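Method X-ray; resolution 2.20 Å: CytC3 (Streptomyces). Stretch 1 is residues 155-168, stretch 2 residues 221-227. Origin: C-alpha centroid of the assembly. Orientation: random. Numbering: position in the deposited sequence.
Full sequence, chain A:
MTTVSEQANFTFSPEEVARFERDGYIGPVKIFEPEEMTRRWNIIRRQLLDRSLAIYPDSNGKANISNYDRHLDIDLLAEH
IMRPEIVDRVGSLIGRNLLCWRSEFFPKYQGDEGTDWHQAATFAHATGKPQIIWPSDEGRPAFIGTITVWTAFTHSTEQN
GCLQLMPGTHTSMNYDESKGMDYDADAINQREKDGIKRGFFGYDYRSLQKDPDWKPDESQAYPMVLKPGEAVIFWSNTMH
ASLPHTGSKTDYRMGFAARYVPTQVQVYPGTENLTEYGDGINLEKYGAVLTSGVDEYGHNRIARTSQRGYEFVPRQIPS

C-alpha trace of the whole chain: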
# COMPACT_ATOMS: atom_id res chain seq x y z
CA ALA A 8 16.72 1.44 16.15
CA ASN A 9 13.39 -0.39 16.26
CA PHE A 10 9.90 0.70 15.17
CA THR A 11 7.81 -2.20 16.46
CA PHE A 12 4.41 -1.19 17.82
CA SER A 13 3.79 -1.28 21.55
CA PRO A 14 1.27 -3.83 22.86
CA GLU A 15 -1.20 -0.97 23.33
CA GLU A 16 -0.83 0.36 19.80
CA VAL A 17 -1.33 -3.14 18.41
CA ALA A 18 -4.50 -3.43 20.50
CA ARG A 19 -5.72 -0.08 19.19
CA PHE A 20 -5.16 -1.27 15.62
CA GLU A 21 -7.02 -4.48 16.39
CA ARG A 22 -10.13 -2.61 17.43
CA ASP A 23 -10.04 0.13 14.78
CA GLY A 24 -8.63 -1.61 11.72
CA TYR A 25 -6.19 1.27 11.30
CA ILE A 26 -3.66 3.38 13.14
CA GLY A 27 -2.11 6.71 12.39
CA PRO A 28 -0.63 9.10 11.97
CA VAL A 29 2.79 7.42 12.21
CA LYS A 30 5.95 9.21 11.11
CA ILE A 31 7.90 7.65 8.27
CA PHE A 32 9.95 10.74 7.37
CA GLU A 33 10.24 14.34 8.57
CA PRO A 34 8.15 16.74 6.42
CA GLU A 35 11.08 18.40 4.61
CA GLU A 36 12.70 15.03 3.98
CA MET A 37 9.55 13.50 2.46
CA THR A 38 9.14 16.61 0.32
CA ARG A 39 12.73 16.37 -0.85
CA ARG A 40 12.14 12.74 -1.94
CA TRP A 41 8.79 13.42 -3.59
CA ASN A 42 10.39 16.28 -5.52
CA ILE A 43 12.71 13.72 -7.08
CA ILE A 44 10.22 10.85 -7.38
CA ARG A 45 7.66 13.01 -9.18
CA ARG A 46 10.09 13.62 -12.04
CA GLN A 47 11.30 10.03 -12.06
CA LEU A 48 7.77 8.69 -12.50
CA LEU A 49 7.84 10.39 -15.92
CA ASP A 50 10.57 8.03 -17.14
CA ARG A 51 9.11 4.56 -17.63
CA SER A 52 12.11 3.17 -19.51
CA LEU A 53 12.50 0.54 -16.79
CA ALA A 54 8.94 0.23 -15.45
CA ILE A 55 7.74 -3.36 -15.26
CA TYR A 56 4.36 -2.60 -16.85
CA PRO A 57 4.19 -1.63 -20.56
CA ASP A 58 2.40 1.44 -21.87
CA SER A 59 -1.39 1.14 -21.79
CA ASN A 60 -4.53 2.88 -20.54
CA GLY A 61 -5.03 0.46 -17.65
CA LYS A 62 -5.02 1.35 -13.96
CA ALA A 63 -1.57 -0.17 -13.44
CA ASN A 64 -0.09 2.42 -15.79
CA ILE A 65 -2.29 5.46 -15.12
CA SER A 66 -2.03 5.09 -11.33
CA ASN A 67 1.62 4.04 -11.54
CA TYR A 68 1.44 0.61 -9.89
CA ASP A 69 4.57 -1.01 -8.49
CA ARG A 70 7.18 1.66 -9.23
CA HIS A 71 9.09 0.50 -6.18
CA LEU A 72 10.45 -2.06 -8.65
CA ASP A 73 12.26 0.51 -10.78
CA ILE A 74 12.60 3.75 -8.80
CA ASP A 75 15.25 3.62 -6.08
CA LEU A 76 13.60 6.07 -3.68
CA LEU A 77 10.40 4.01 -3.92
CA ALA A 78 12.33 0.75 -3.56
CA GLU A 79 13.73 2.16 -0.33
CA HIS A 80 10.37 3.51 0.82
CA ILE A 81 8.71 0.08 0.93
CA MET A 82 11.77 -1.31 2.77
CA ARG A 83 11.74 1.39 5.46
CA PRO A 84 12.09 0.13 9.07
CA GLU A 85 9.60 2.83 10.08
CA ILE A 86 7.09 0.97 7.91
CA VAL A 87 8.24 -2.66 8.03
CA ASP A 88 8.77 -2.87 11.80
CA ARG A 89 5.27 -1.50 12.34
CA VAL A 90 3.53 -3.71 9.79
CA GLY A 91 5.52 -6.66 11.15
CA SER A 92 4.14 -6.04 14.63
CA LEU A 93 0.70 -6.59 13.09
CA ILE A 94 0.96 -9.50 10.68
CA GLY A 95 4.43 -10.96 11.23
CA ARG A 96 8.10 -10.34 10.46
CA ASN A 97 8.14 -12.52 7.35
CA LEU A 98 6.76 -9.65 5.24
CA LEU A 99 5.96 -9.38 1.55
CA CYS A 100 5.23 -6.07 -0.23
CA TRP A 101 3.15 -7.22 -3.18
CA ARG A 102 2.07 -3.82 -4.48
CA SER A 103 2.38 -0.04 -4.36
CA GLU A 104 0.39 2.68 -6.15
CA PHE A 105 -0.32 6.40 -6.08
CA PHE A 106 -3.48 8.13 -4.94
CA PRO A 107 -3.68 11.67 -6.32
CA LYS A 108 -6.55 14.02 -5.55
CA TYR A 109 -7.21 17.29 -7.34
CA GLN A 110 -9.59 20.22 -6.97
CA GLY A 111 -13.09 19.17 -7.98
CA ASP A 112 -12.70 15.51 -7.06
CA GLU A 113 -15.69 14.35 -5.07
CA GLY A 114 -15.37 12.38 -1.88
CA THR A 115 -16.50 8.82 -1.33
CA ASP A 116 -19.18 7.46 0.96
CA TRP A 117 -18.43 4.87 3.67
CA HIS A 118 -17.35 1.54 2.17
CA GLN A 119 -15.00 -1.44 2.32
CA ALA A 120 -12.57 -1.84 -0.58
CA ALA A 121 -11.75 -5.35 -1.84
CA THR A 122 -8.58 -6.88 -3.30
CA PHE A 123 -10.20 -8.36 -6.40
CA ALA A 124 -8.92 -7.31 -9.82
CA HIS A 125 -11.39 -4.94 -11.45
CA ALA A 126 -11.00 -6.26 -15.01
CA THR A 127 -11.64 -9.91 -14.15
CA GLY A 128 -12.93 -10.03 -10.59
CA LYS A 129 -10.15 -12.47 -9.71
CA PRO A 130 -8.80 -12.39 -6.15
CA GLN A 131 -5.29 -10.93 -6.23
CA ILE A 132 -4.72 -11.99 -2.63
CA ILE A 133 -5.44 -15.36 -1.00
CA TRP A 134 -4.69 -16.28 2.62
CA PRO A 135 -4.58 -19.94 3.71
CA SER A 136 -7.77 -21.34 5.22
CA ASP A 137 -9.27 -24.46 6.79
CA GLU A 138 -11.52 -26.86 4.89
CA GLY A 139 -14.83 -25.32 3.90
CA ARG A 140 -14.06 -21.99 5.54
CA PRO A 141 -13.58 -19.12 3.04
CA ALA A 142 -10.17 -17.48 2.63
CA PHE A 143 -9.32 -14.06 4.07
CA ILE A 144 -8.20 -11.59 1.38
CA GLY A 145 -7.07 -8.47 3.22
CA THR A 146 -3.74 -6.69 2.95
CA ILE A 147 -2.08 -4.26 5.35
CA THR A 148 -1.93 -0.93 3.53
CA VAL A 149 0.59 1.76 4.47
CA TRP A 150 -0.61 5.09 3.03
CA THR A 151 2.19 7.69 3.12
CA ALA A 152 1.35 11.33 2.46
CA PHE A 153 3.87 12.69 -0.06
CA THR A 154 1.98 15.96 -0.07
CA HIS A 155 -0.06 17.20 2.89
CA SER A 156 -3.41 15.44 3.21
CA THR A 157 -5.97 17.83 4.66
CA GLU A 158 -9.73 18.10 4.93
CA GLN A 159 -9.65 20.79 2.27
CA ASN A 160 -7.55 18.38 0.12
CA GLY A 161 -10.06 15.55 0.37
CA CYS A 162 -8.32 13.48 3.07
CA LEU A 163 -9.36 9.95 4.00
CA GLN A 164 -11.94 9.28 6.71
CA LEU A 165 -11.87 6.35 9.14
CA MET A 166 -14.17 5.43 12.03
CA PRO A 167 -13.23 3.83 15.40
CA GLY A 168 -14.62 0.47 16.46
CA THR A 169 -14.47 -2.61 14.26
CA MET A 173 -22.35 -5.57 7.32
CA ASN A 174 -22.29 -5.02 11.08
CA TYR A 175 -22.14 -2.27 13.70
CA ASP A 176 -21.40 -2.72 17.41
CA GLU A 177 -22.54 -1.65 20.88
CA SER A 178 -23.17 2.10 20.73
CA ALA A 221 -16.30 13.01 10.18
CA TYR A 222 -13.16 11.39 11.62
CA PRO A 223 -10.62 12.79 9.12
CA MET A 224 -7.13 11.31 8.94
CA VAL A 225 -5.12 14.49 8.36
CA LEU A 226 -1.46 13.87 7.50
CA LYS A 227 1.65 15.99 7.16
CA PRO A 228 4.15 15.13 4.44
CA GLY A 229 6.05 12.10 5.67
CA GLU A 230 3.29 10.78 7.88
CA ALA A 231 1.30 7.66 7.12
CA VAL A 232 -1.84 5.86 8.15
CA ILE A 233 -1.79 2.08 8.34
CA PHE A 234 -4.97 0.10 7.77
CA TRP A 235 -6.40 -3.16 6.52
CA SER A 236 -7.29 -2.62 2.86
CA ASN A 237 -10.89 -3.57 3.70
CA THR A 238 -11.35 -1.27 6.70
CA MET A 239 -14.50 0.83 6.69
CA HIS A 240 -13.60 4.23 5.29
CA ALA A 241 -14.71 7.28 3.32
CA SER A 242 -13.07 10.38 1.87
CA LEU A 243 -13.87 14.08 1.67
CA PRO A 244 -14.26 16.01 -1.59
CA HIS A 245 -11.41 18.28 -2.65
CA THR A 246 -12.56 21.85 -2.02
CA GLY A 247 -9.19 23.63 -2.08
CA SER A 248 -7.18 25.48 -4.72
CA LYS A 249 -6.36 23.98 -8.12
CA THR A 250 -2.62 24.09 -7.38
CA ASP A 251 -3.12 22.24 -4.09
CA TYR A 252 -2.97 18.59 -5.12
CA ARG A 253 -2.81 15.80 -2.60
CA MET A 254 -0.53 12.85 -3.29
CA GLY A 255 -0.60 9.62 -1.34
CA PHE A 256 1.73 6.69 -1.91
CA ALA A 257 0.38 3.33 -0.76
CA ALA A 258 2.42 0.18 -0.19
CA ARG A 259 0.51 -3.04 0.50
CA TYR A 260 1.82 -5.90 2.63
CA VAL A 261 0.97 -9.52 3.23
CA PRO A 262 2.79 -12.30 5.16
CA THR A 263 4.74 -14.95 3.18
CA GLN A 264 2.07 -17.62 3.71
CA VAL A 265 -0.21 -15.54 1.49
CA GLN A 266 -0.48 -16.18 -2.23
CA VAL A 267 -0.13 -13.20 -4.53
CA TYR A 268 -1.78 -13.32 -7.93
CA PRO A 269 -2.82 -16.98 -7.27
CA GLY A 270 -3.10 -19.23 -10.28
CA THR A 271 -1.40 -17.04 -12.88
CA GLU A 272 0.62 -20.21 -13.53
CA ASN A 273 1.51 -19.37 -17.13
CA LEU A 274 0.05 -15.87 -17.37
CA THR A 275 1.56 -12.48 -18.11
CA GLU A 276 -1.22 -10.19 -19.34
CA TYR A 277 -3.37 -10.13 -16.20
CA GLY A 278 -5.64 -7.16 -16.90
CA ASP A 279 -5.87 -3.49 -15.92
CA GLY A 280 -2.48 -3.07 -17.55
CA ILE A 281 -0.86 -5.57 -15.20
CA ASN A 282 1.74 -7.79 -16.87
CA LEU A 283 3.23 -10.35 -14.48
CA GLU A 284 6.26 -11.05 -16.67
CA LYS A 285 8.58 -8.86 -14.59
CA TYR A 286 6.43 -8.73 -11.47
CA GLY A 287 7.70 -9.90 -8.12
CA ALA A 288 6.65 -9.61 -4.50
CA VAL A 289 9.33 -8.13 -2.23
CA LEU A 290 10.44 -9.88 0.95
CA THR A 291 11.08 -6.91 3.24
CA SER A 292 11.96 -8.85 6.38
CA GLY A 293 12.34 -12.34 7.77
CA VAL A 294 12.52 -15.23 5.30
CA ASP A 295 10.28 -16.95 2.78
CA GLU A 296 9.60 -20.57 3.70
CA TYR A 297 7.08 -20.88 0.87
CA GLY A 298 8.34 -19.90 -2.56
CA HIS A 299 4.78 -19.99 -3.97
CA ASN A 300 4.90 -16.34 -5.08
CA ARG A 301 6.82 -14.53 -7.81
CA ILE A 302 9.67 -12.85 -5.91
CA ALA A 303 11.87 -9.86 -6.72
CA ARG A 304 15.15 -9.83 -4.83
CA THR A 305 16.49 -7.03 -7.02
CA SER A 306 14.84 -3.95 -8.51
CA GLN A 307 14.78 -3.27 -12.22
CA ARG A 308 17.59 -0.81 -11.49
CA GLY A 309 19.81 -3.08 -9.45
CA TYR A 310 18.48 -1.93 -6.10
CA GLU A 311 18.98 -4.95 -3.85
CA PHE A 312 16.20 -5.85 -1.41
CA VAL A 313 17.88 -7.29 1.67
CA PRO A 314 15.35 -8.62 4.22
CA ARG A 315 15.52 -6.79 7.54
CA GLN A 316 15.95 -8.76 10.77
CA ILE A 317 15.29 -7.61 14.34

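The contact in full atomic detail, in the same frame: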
# COMPACT_ATOMS: atom_id res chain seq x y z
N HIS A 155 0.76 17.20 1.68
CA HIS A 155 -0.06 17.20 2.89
C HIS A 155 -1.45 16.67 2.53
O HIS A 155 -1.93 16.89 1.42
CB HIS A 155 -0.17 18.61 3.50
CG HIS A 155 -0.89 19.60 2.64
ND1 HIS A 155 -1.53 20.71 3.15
CD2 HIS A 155 -1.05 19.67 1.29
CE1 HIS A 155 -2.05 21.41 2.17
NE2 HIS A 155 -1.77 20.80 1.03
N SER A 156 -2.07 15.95 3.45
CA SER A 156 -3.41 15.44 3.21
C SER A 156 -4.28 16.12 4.25
O SER A 156 -4.20 15.82 5.45
CB SER A 156 -3.47 13.92 3.40
OG SER A 156 -4.78 13.45 3.12
N THR A 157 -5.11 17.05 3.79
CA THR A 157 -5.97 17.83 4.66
C THR A 157 -7.44 17.59 4.35
O THR A 157 -7.79 16.88 3.40
CB THR A 157 -5.72 19.32 4.47
OG1 THR A 157 -6.08 19.69 3.13
CG2 THR A 157 -4.24 19.64 4.70
N GLU A 158 -8.30 18.21 5.15
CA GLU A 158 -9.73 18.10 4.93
C GLU A 158 -10.06 18.85 3.66
O GLU A 158 -10.87 18.39 2.85
CB GLU A 158 -10.51 18.68 6.11
CG GLU A 158 -10.44 17.83 7.36
CD GLU A 158 -11.38 18.31 8.44
OE1 GLU A 158 -12.61 18.29 8.21
OE2 GLU A 158 -10.89 18.72 9.51
N GLN A 159 -9.42 19.99 3.47
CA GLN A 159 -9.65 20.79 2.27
C GLN A 159 -9.20 20.04 1.02
O GLN A 159 -9.79 20.20 -0.04
CB GLN A 159 -8.90 22.13 2.37
CG GLN A 159 -9.20 23.04 1.19
CD GLN A 159 -8.74 24.47 1.43
OE1 GLN A 159 -7.55 24.78 1.38
NE2 GLN A 159 -9.70 25.35 1.70
N ASN A 160 -8.16 19.22 1.18
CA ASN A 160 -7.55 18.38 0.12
C ASN A 160 -8.32 17.11 -0.22
O ASN A 160 -7.97 16.43 -1.19
CB ASN A 160 -6.14 17.92 0.55
CG ASN A 160 -5.08 18.63 -0.18
OD1 ASN A 160 -5.36 19.33 -1.16
ND2 ASN A 160 -3.84 18.48 0.26
N GLY A 161 -9.30 16.76 0.60
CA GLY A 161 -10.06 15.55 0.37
C GLY A 161 -9.42 14.35 1.07
O GLY A 161 -9.36 13.25 0.49
N CYS A 162 -8.96 14.55 2.30
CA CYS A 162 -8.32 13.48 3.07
C CYS A 162 -9.24 12.30 3.36
O CYS A 162 -10.46 12.42 3.32
CB CYS A 162 -7.78 14.01 4.40
SG CYS A 162 -9.09 14.47 5.58
N LEU A 163 -8.63 11.17 3.69
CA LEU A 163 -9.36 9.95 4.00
C LEU A 163 -10.13 10.12 5.31
O LEU A 163 -9.82 11.00 6.12
CB LEU A 163 -8.39 8.77 4.13
CG LEU A 163 -7.46 8.50 2.93
CD1 LEU A 163 -6.38 7.50 3.32
CD2 LEU A 163 -8.27 7.99 1.75
N GLN A 164 -11.13 9.27 5.51
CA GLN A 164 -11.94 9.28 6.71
C GLN A 164 -12.07 7.85 7.22
O GLN A 164 -12.40 6.94 6.46
CB GLN A 164 -13.33 9.83 6.40
CG GLN A 164 -13.34 11.29 6.00
CD GLN A 164 -14.68 11.70 5.44
OE1 GLN A 164 -14.98 11.43 4.28
NE2 GLN A 164 -15.50 12.35 6.26
N LEU A 165 -11.79 7.66 8.51
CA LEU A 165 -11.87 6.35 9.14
C LEU A 165 -12.76 6.47 10.38
O LEU A 165 -12.92 7.56 10.92
CB LEU A 165 -10.49 5.86 9.59
CG LEU A 165 -9.40 5.45 8.59
CD1 LEU A 165 -9.98 4.45 7.62
CD2 LEU A 165 -8.86 6.64 7.86
N MET A 166 -13.35 5.37 10.83
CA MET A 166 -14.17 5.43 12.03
C MET A 166 -13.70 4.38 13.03
O MET A 166 -13.36 3.26 12.65
CB MET A 166 -15.66 5.25 11.72
CG MET A 166 -16.06 3.94 11.06
SD MET A 166 -17.88 3.69 11.09
CE MET A 166 -18.46 5.12 10.18
N PRO A 167 -13.66 4.74 14.32
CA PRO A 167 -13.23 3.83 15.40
C PRO A 167 -14.11 2.59 15.44
O PRO A 167 -15.04 2.46 14.64
CB PRO A 167 -13.40 4.69 16.64
CG PRO A 167 -13.14 6.07 16.13
CD PRO A 167 -13.92 6.08 14.85
N GLY A 168 -13.83 1.68 16.37
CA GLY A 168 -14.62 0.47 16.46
C GLY A 168 -14.34 -0.41 15.27
O GLY A 168 -13.79 0.05 14.27
N ALA A 221 -17.45 12.48 10.97
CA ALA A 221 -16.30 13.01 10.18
C ALA A 221 -15.10 12.07 10.30
O ALA A 221 -14.88 11.22 9.43
CB ALA A 221 -15.93 14.41 10.67
N TYR A 222 -14.33 12.22 11.38
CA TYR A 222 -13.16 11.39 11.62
C TYR A 222 -12.13 11.46 10.48
O TYR A 222 -11.80 10.44 9.86
CB TYR A 222 -13.58 9.93 11.80
CG TYR A 222 -14.76 9.70 12.72
CD1 TYR A 222 -16.06 9.99 12.31
CD2 TYR A 222 -14.57 9.13 13.98
CE1 TYR A 222 -17.15 9.71 13.12
CE2 TYR A 222 -15.66 8.84 14.80
CZ TYR A 222 -16.94 9.13 14.37
OH TYR A 222 -18.01 8.80 15.17
N PRO A 223 -11.60 12.65 10.20
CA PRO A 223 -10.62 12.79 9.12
C PRO A 223 -9.22 12.39 9.54
O PRO A 223 -8.79 12.70 10.65
CB PRO A 223 -10.71 14.27 8.77
CG PRO A 223 -10.91 14.88 10.12
CD PRO A 223 -11.93 13.97 10.77
N MET A 224 -8.50 11.71 8.65
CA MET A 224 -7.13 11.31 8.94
C MET A 224 -6.19 12.30 8.23
O MET A 224 -5.70 12.04 7.13
CB MET A 224 -6.87 9.88 8.46
CG MET A 224 -5.46 9.34 8.75
SD MET A 224 -4.93 9.45 10.49
CE MET A 224 -6.00 8.22 11.26
N VAL A 225 -5.98 13.44 8.88
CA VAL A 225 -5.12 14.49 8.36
C VAL A 225 -3.66 14.05 8.51
O VAL A 225 -3.27 13.53 9.55
CB VAL A 225 -5.34 15.80 9.14
CG1 VAL A 225 -4.37 16.86 8.68
CG2 VAL A 225 -6.77 16.27 8.93
N LEU A 226 -2.86 14.28 7.47
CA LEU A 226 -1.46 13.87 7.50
C LEU A 226 -0.50 14.93 6.99
O LEU A 226 -0.80 15.63 6.03
CB LEU A 226 -1.26 12.60 6.66
CG LEU A 226 -2.08 11.35 7.00
CD1 LEU A 226 -1.95 10.32 5.86
CD2 LEU A 226 -1.61 10.76 8.32
N LYS A 227 0.66 15.04 7.62
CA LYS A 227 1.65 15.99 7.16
C LYS A 227 2.52 15.21 6.19
O LYS A 227 2.48 13.97 6.17
CB LYS A 227 2.50 16.48 8.32
CG LYS A 227 1.70 17.20 9.38
CD LYS A 227 2.60 17.73 10.48
CE LYS A 227 1.79 18.45 11.54
NZ LYS A 227 2.66 18.96 12.64
O HOH W 1 -5.59 11.23 4.45

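Stretch 2 has no regular helix or strand, and is largely extended from P223 onward; stretch 1 meets it twice, with an excursion between the two meetings. At the first, S156 and L226 form an antiparallel hydrogen-bonded pair: S156 N donates to L226 O at 2.9 Å, and L226 N returns the bond to S156 O, also at 2.9 Å, both nearly straight. At the second, Q164 sits across from P223, their CA atoms 4.5 Å apart. The bonds flank this pair rather than joining it: M224 N donates to L163 O at 2.9 Å, and L165 N to Y222 O at 3.1 Å. P223, which has no amide hydrogen, fits such a position because none is asked of it. CA-H...O contacts reinforce both sites, such as V225 CA to S156 O at 3.3 Å and Q164 CA to Y222 O at 3.4 Å.

Between the two bridges stretch 1 makes a type I turn from E158 to G161. G161 N bonds to E158 O at 3.2 Å, C162 N reaches back to T157 O at 2.8 Å, and the hydroxyl T157 OG1 accepts from N160 N at 2.9 Å. G161 closes the turn with phi 89° and psi 42°, where a CB would be jammed against the preceding carbonyl oxygen; the need for glycine is thus local, and no atom of stretch 2 lies near that position.

Where the direct backbone bonds lapse, a water joins the two stretches. It donates to M224 O at 2.8 Å, accepts from L163 N at 3.1 Å, and hydrogen-bonds S156 OG at 2.7 Å, so one buried serine hydroxyl and two backbone groups are satisfied together.

The side chains fill the remaining space with apolar contact. C162 points toward stretch 2, placing SG 3.6 Å from P223 CB and 4.5 Å from V225 CG2. E158 joins the same patch through its aliphatic part: CG lies 3.8 Å from P223 CB, while the carboxylate continues outward beyond that methylene. L165 starts sideways but its end comes nearer, bringing L165 CD2 to 3.8 Å from M224 CB.

Y222 carries the largest covered area of any residue in the contact, 84 Å², although it remains exposed overall. Its CA-to-CB bond points toward stretch 1, and M166 CA lies over one face of the ring, 4.2 Å from Y222 CD2. P167 CD approaches Y222 CD2 obliquely at 3.2 Å. The rule to read here is economical: short backbone pairings set the register, a water spans the gap, and apolar groups pack alongside.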